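Local coordinates for m3DLH protein (Halieaceae bacterium, PDB 7JKA) that probably hydrolyses dienelactones and related esters with an alpha/beta-hydrolase fold, and may also act as a phosphotriesterase, at residues 63-66 with 67-70; 119-123 with 124-128. All coordinates share one frame; numbering follows the deposited sequence. Where two conformers were deposited one is given.

How the contacts relate
Both contacts are local turns in the alpha/beta-hydrolase framework, and they follow one another along the chain without nesting or crossing. Contact 1 (63-66 with 67-70) comes first: it ends helix 56-67 and turns the chain into strand 71-74. The chain then runs through helices 90-98 and 101-116 before contact 2 (119-123 with 124-128) closes the short turn between strands 121-122 and 126-131. The two centres lie about 13 Å apart, with nearest atoms about 7 Å from each other, so they do not touch. Strand 42-48 relates them, since it pairs in parallel with 71-74, 121-122 and 126-131; helix 232-250 is also touched by side chains from both.

Contact 1 of 2, residues 63-66 with 67-70; sequences RRLA and GLGY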
ATOM      1  N   ARG A  63      -2.424  12.804  -0.233  0.63 13.89           N
ATOM      2  CA  ARG A  63      -2.912  14.080  -0.741  0.63 15.77           C
ATOM      3  C   ARG A  63      -3.351  13.964  -2.195  0.63 16.28           C
ATOM      4  O   ARG A  63      -4.419  14.453  -2.565  0.63 16.88           O
ATOM      5  CB  ARG A  63      -1.833  15.146  -0.590  0.63 19.12           C
ATOM      6  CG  ARG A  63      -2.326  16.564  -0.754  0.63 21.36           C
ATOM      7  CD  ARG A  63      -1.149  17.513  -0.911  0.63 21.45           C
ATOM      8  NE  ARG A  63      -0.471  17.227  -2.173  0.63 27.86           N
ATOM      9  CZ  ARG A  63      -0.916  17.598  -3.369  0.63 29.59           C
ATOM     10  NH1 ARG A  63      -2.034  18.309  -3.479  0.63 30.04           N
ATOM     11  NH2 ARG A  63      -0.232  17.271  -4.458  0.63 27.38           N
ATOM     12  N   ARG A  64      -2.545  13.302  -3.032  1.00 16.22           N
ATOM     13  CA  ARG A  64      -2.901  13.159  -4.443  1.00 14.55           C
ATOM     14  C   ARG A  64      -4.193  12.372  -4.605  1.00 14.35           C
ATOM     15  O   ARG A  64      -5.031  12.707  -5.450  1.00 16.18           O
ATOM     16  CB  ARG A  64      -1.749  12.498  -5.199  1.00 16.40           C
ATOM     17  CG  ARG A  64      -0.478  13.339  -5.224  1.00 16.67           C
ATOM     18  CD  ARG A  64       0.654  12.601  -5.970  1.00 18.90           C
ATOM     19  NE  ARG A  64       1.894  13.358  -5.857  1.00 23.92           N
ATOM     20  CZ  ARG A  64       3.064  12.953  -6.336  1.00 29.26           C
ATOM     21  NH1 ARG A  64       3.157  11.786  -6.967  1.00 25.34           N
ATOM     22  NH2 ARG A  64       4.139  13.708  -6.171  1.00 26.71           N
ATOM     23  N   LEU A  65      -4.399  11.351  -3.763  1.00 15.21           N
ATOM     24  CA  LEU A  65      -5.640  10.581  -3.812  1.00 12.95           C
ATOM     25  C   LEU A  65      -6.848  11.439  -3.424  1.00 14.05           C
ATOM     26  O   LEU A  65      -7.921  11.323  -4.027  1.00 15.68           O
ATOM     27  CB  LEU A  65      -5.521   9.367  -2.890  1.00 12.35           C
ATOM     28  CG  LEU A  65      -4.573   8.282  -3.442  1.00 10.70           C
ATOM     29  CD1 LEU A  65      -4.254   7.353  -2.303  1.00 15.11           C
ATOM     30  CD2 LEU A  65      -5.196   7.499  -4.595  1.00 12.98           C
ATOM     31  N   ALA A  66      -6.701  12.286  -2.408  1.00 15.64           N
ATOM     32  CA  ALA A  66      -7.772  13.229  -2.085  1.00 14.66           C
ATOM     33  C   ALA A  66      -8.089  14.126  -3.278  1.00 17.89           C
ATOM     34  O   ALA A  66      -9.256  14.474  -3.513  1.00 19.49           O
ATOM     35  CB  ALA A  66      -7.378  14.073  -0.867  1.00 17.75           C
ATOM     36  N   GLY A  67      -7.063  14.507  -4.057  1.00 16.84           N
ATOM     37  CA  GLY A  67      -7.316  15.315  -5.241  1.00 17.64           C
ATOM     38  C   GLY A  67      -8.074  14.584  -6.330  1.00 18.41           C
ATOM     39  O   GLY A  67      -8.633  15.229  -7.219  1.00 23.35           O
ATOM     40  N   LEU A  68      -8.128  13.258  -6.257  1.00 18.33           N
ATOM     41  CA  LEU A  68      -8.918  12.448  -7.171  1.00 18.10           C
ATOM     42  C   LEU A  68     -10.327  12.198  -6.669  1.00 18.95           C
ATOM     43  O   LEU A  68     -11.095  11.503  -7.348  1.00 23.39           O
ATOM     44  CB  LEU A  68      -8.225  11.099  -7.399  1.00 18.35           C
ATOM     45  CG  LEU A  68      -6.867  11.213  -8.089  1.00 18.95           C
ATOM     46  CD1 LEU A  68      -6.183   9.850  -8.140  1.00 22.89           C
ATOM     47  CD2 LEU A  68      -7.032  11.837  -9.474  1.00 21.82           C
ATOM     48  N   GLY A  69     -10.683  12.737  -5.505  1.00 18.12           N
ATOM     49  CA  GLY A  69     -12.002  12.535  -4.931  1.00 20.93           C
ATOM     50  C   GLY A  69     -12.097  11.378  -3.963  1.00 21.23           C
ATOM     51  O   GLY A  69     -13.209  10.904  -3.691  1.00 21.57           O
ATOM     52  N   TYR A  70     -10.981  10.906  -3.433  1.00 14.69           N
ATOM     53  CA  TYR A  70     -11.004   9.824  -2.457  1.00 14.70           C
ATOM     54  C   TYR A  70     -10.733  10.379  -1.058  1.00 16.25           C
ATOM     55  O   TYR A  70     -10.325  11.523  -0.891  1.00 16.97           O
ATOM     56  CB  TYR A  70      -9.975   8.752  -2.805  1.00 14.29           C
ATOM     57  CG  TYR A  70     -10.073   8.254  -4.228  1.00 16.65           C
ATOM     58  CD1 TYR A  70     -11.306   7.990  -4.809  1.00 21.60           C
ATOM     59  CD2 TYR A  70      -8.939   8.072  -4.985  1.00 19.77           C
ATOM     60  CE1 TYR A  70     -11.394   7.541  -6.092  1.00 22.19           C
ATOM     61  CE2 TYR A  70      -9.017   7.626  -6.281  1.00 18.09           C
ATOM     62  CZ  TYR A  70     -10.244   7.356  -6.819  1.00 18.54           C
ATOM     63  OH  TYR A  70     -10.351   6.907  -8.114  1.00 25.49           O
TER
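Leu65 and Ala66 in the last turn of the helix point their carbonyls at the amides of Leu68, Gly69 and Tyr70, and Gly69 leaves the helix with a positive phi of 93°, a value glycine adopts readily. Leu65 O accepts twice, from Tyr70 N at 3.1 Å and from Leu68 N at 3.0 Å, the two donors arriving from opposite faces of the carbonyl plane. Gly69 N binds Ala66 O at 3.0 Å from well above that carbonyl's plane, while Gly67 N keeps an ordinary helical bond to Arg63 O. Beyond the turn the backbone folds back on the helix, and Ala66 CA lies 3.3 Å from Tyr70 O in a nearly straight CA-H...O contact.

Among the side chains, Leu65 reaches Tyr70 through one methyl, CD2 lying 3.8 Å from ring atom CD2. With Tyr70 CG beside its own backbone N (chi1 -52°), the ring lies close to the Leu65 carbonyl, and Leu68 O sits over the centre of one ring face. A looser approach brings Leu65 CD2 to 4.4 Å from Leu68 CD1. Leu65 also touches Val45 and Val47 of strand 42-48, whereas Arg64 leads away from the turn, forming salt bridges with Glu60 through NE and with Glu235 of helix 232-250 through NH1. This is a Schellman motif, closing helix 56-67 ahead of strand 71-74 in the alpha/beta-hydrolase fold.

Contact 2 of 2, residues 119-123 with 124-128; sequences PEVDA and DRLAA
Asp122 holds its CG anti to the backbone N (chi1 -179°), which swings the carboxylate over the turn toward Asp124 and Arg125; Arg125 bends at chi3 (-65°) and brings NE back to meet it. The carboxylate divides its oxygens between two jobs. Asp122 OD1 accepts from Asp124 N at 2.9 Å, and Asp122 OD2 takes Arg125 NE at 2.8 Å in a salt bridge to which Arg125 NH2 adds a weak second bond. Both oxygens are approached from above the carboxylate plane, whereas OD2 itself lies near the guanidinium plane, at that group's edge. The two flat groups are turned 61° from each other, so they do not form a flat, two-oxygen pairing. Arg125 NH1 is bonded to Phe250 O, which anchors the other part of the guanidinium.

The OD1 bond makes an Asx turn, superposed on a type I turn from Asp122 to Arg125 that is closed by Arg125 N to Asp122 O at 3.1 Å. Asp124 OD2 lies 3.8 Å from Asp122 OD1, a pair of like charges that Arg125 would be expected to offset in part. With an alanine at Asp122, the Asp124 amide would probably lose its side-chain acceptor and Arg125 NE its charged mate, leaving the guanidinium held mainly through NH1 at Phe250 O and freer to shift.

On the apolar side, Leu126 CD2 meets Val121 CG1 at 3.7 Å, the side chains crossing at about a right angle. The other methyl, Leu126 CD1, is set against the carbonyl oxygen Ala123 O at 3.4 Å. Val121 packs on Leu115 of helix 101-116, and Ala123 and Leu126 on its Val116. Strand 42-48 pairs in parallel with both strands flanking the turn, while Ala127 meets Phe246 and Phe250 of helix 232-250.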
ATOM      1  N   PRO A 119     -16.310   9.497   8.768  1.00 18.25           N
ATOM      2  CA  PRO A 119     -17.609   9.832   8.156  1.00 16.86           C
ATOM      3  C   PRO A 119     -17.536  10.104   6.663  1.00 16.77           C
ATOM      4  O   PRO A 119     -18.561   9.970   5.973  1.00 24.49           O
ATOM      5  CB  PRO A 119     -18.066  11.082   8.931  1.00 21.88           C
ATOM      6  CG  PRO A 119     -16.838  11.617   9.605  1.00 22.38           C
ATOM      7  CD  PRO A 119     -15.955  10.418   9.863  1.00 22.44           C
ATOM      8  N   GLU A 120     -16.358  10.448   6.140  1.00 17.74           N
ATOM      9  CA  GLU A 120     -16.181  10.695   4.710  1.00 17.06           C
ATOM     10  C   GLU A 120     -16.279   9.435   3.857  1.00 18.10           C
ATOM     11  O   GLU A 120     -16.460   9.544   2.636  1.00 22.90           O
ATOM     12  CB  GLU A 120     -14.816  11.336   4.478  1.00 20.01           C
ATOM     13  CG  GLU A 120     -14.665  12.749   5.034  1.00 20.32           C
ATOM     14  CD  GLU A 120     -14.330  12.807   6.510  1.00 20.55           C
ATOM     15  OE1 GLU A 120     -14.185  11.742   7.148  1.00 19.71           O
ATOM     16  OE2 GLU A 120     -14.259  13.944   7.045  1.00 20.93           O
ATOM     17  N   VAL A 121     -16.138   8.248   4.444  1.00 17.29           N
ATOM     18  CA  VAL A 121     -15.758   7.072   3.663  1.00 14.48           C
ATOM     19  C   VAL A 121     -16.956   6.181   3.377  1.00 17.75           C
ATOM     20  O   VAL A 121     -17.723   5.827   4.283  1.00 18.74           O
ATOM     21  CB  VAL A 121     -14.663   6.283   4.396  1.00 13.46           C
ATOM     22  CG1 VAL A 121     -14.439   4.929   3.736  1.00 14.78           C
ATOM     23  CG2 VAL A 121     -13.378   7.073   4.435  1.00 15.57           C
ATOM     24  N   ASP A 122     -17.057   5.744   2.120  1.00 14.60           N
ATOM     25  CA  ASP A 122     -18.027   4.745   1.679  1.00 15.08           C
ATOM     26  C   ASP A 122     -17.438   3.354   1.922  1.00 15.45           C
ATOM     27  O   ASP A 122     -16.493   2.951   1.242  1.00 15.22           O
ATOM     28  CB  ASP A 122     -18.322   4.988   0.198  1.00 15.54           C
ATOM     29  CG  ASP A 122     -19.336   4.028  -0.384  1.00 19.83           C
ATOM     30  OD1 ASP A 122     -19.758   3.070   0.285  1.00 20.17           O
ATOM     31  OD2 ASP A 122     -19.753   4.263  -1.545  1.00 21.34           O
ATOM     32  N   ALA A 123     -18.003   2.614   2.892  1.00 15.59           N
ATOM     33  CA  ALA A 123     -17.477   1.296   3.231  1.00 15.33           C
ATOM     34  C   ALA A 123     -17.622   0.285   2.101  1.00 15.98           C
ATOM     35  O   ALA A 123     -16.990  -0.772   2.156  1.00 16.05           O
ATOM     36  CB  ALA A 123     -18.182   0.781   4.484  1.00 18.10           C
ATOM     37  N   ASP A 124     -18.440   0.567   1.092  1.00 16.06           N
ATOM     38  CA  ASP A 124     -18.605  -0.349  -0.025  1.00 17.86           C
ATOM     39  C   ASP A 124     -17.571  -0.138  -1.119  1.00 19.99           C
ATOM     40  O   ASP A 124     -17.557  -0.900  -2.093  1.00 18.71           O
ATOM     41  CB  ASP A 124     -20.011  -0.202  -0.614  1.00 19.24           C
ATOM     42  CG  ASP A 124     -21.107  -0.516   0.406  1.00 27.10           C
ATOM     43  OD1 ASP A 124     -20.913  -1.442   1.217  1.00 30.12           O
ATOM     44  OD2 ASP A 124     -22.145   0.174   0.398  1.00 27.59           O
ATOM     45  N   ARG A 125     -16.711   0.873  -0.987  1.00 15.89           N
ATOM     46  CA  ARG A 125     -15.767   1.250  -2.044  1.00 14.49           C
ATOM     47  C   ARG A 125     -14.419   1.528  -1.394  1.00 14.48           C
ATOM     48  O   ARG A 125     -14.095   2.669  -1.053  1.00 14.65           O
ATOM     49  CB  ARG A 125     -16.283   2.458  -2.830  1.00 15.37           C
ATOM     50  CG  ARG A 125     -17.484   2.149  -3.726  1.00 16.21           C
ATOM     51  CD  ARG A 125     -17.831   3.321  -4.662  1.00 18.36           C
ATOM     52  NE  ARG A 125     -18.268   4.490  -3.907  1.00 18.04           N
ATOM     53  CZ  ARG A 125     -18.310   5.724  -4.398  1.00 23.70           C
ATOM     54  NH1 ARG A 125     -17.935   5.948  -5.652  1.00 24.32           N
ATOM     55  NH2 ARG A 125     -18.730   6.726  -3.635  1.00 24.75           N
ATOM     56  N   LEU A 126     -13.628   0.471  -1.220  1.00 13.62           N
ATOM     57  CA  LEU A 126     -12.389   0.563  -0.470  1.00 11.65           C
ATOM     58  C   LEU A 126     -11.233   0.000  -1.285  1.00 12.75           C
ATOM     59  O   LEU A 126     -11.385  -0.989  -2.015  1.00 14.61           O
ATOM     60  CB  LEU A 126     -12.482  -0.198   0.863  1.00 12.91           C
ATOM     61  CG  LEU A 126     -13.588   0.263   1.794  1.00 13.86           C
ATOM     62  CD1 LEU A 126     -13.716  -0.662   2.975  1.00 13.33           C
ATOM     63  CD2 LEU A 126     -13.314   1.680   2.300  1.00 14.94           C
ATOM     64  N   ALA A 127     -10.074   0.620  -1.129  1.00 11.38           N
ATOM     65  CA  ALA A 127      -8.855   0.093  -1.731  1.00 11.43           C
ATOM     66  C   ALA A 127      -7.702   0.218  -0.755  1.00 13.98           C
ATOM     67  O   ALA A 127      -7.743   0.985   0.209  1.00 13.30           O
ATOM     68  CB  ALA A 127      -8.512   0.820  -3.040  1.00 13.80           C
ATOM     69  N   ALA A 128      -6.637  -0.525  -1.053  1.00 11.38           N
ATOM     70  CA  ALA A 128      -5.375  -0.346  -0.359  1.00 11.45           C
ATOM     71  C   ALA A 128      -4.263  -0.250  -1.377  1.00 13.44           C
ATOM     72  O   ALA A 128      -4.227  -1.035  -2.325  1.00 13.96           O
ATOM     73  CB  ALA A 128      -5.074  -1.516   0.607  1.00 15.47           C
TER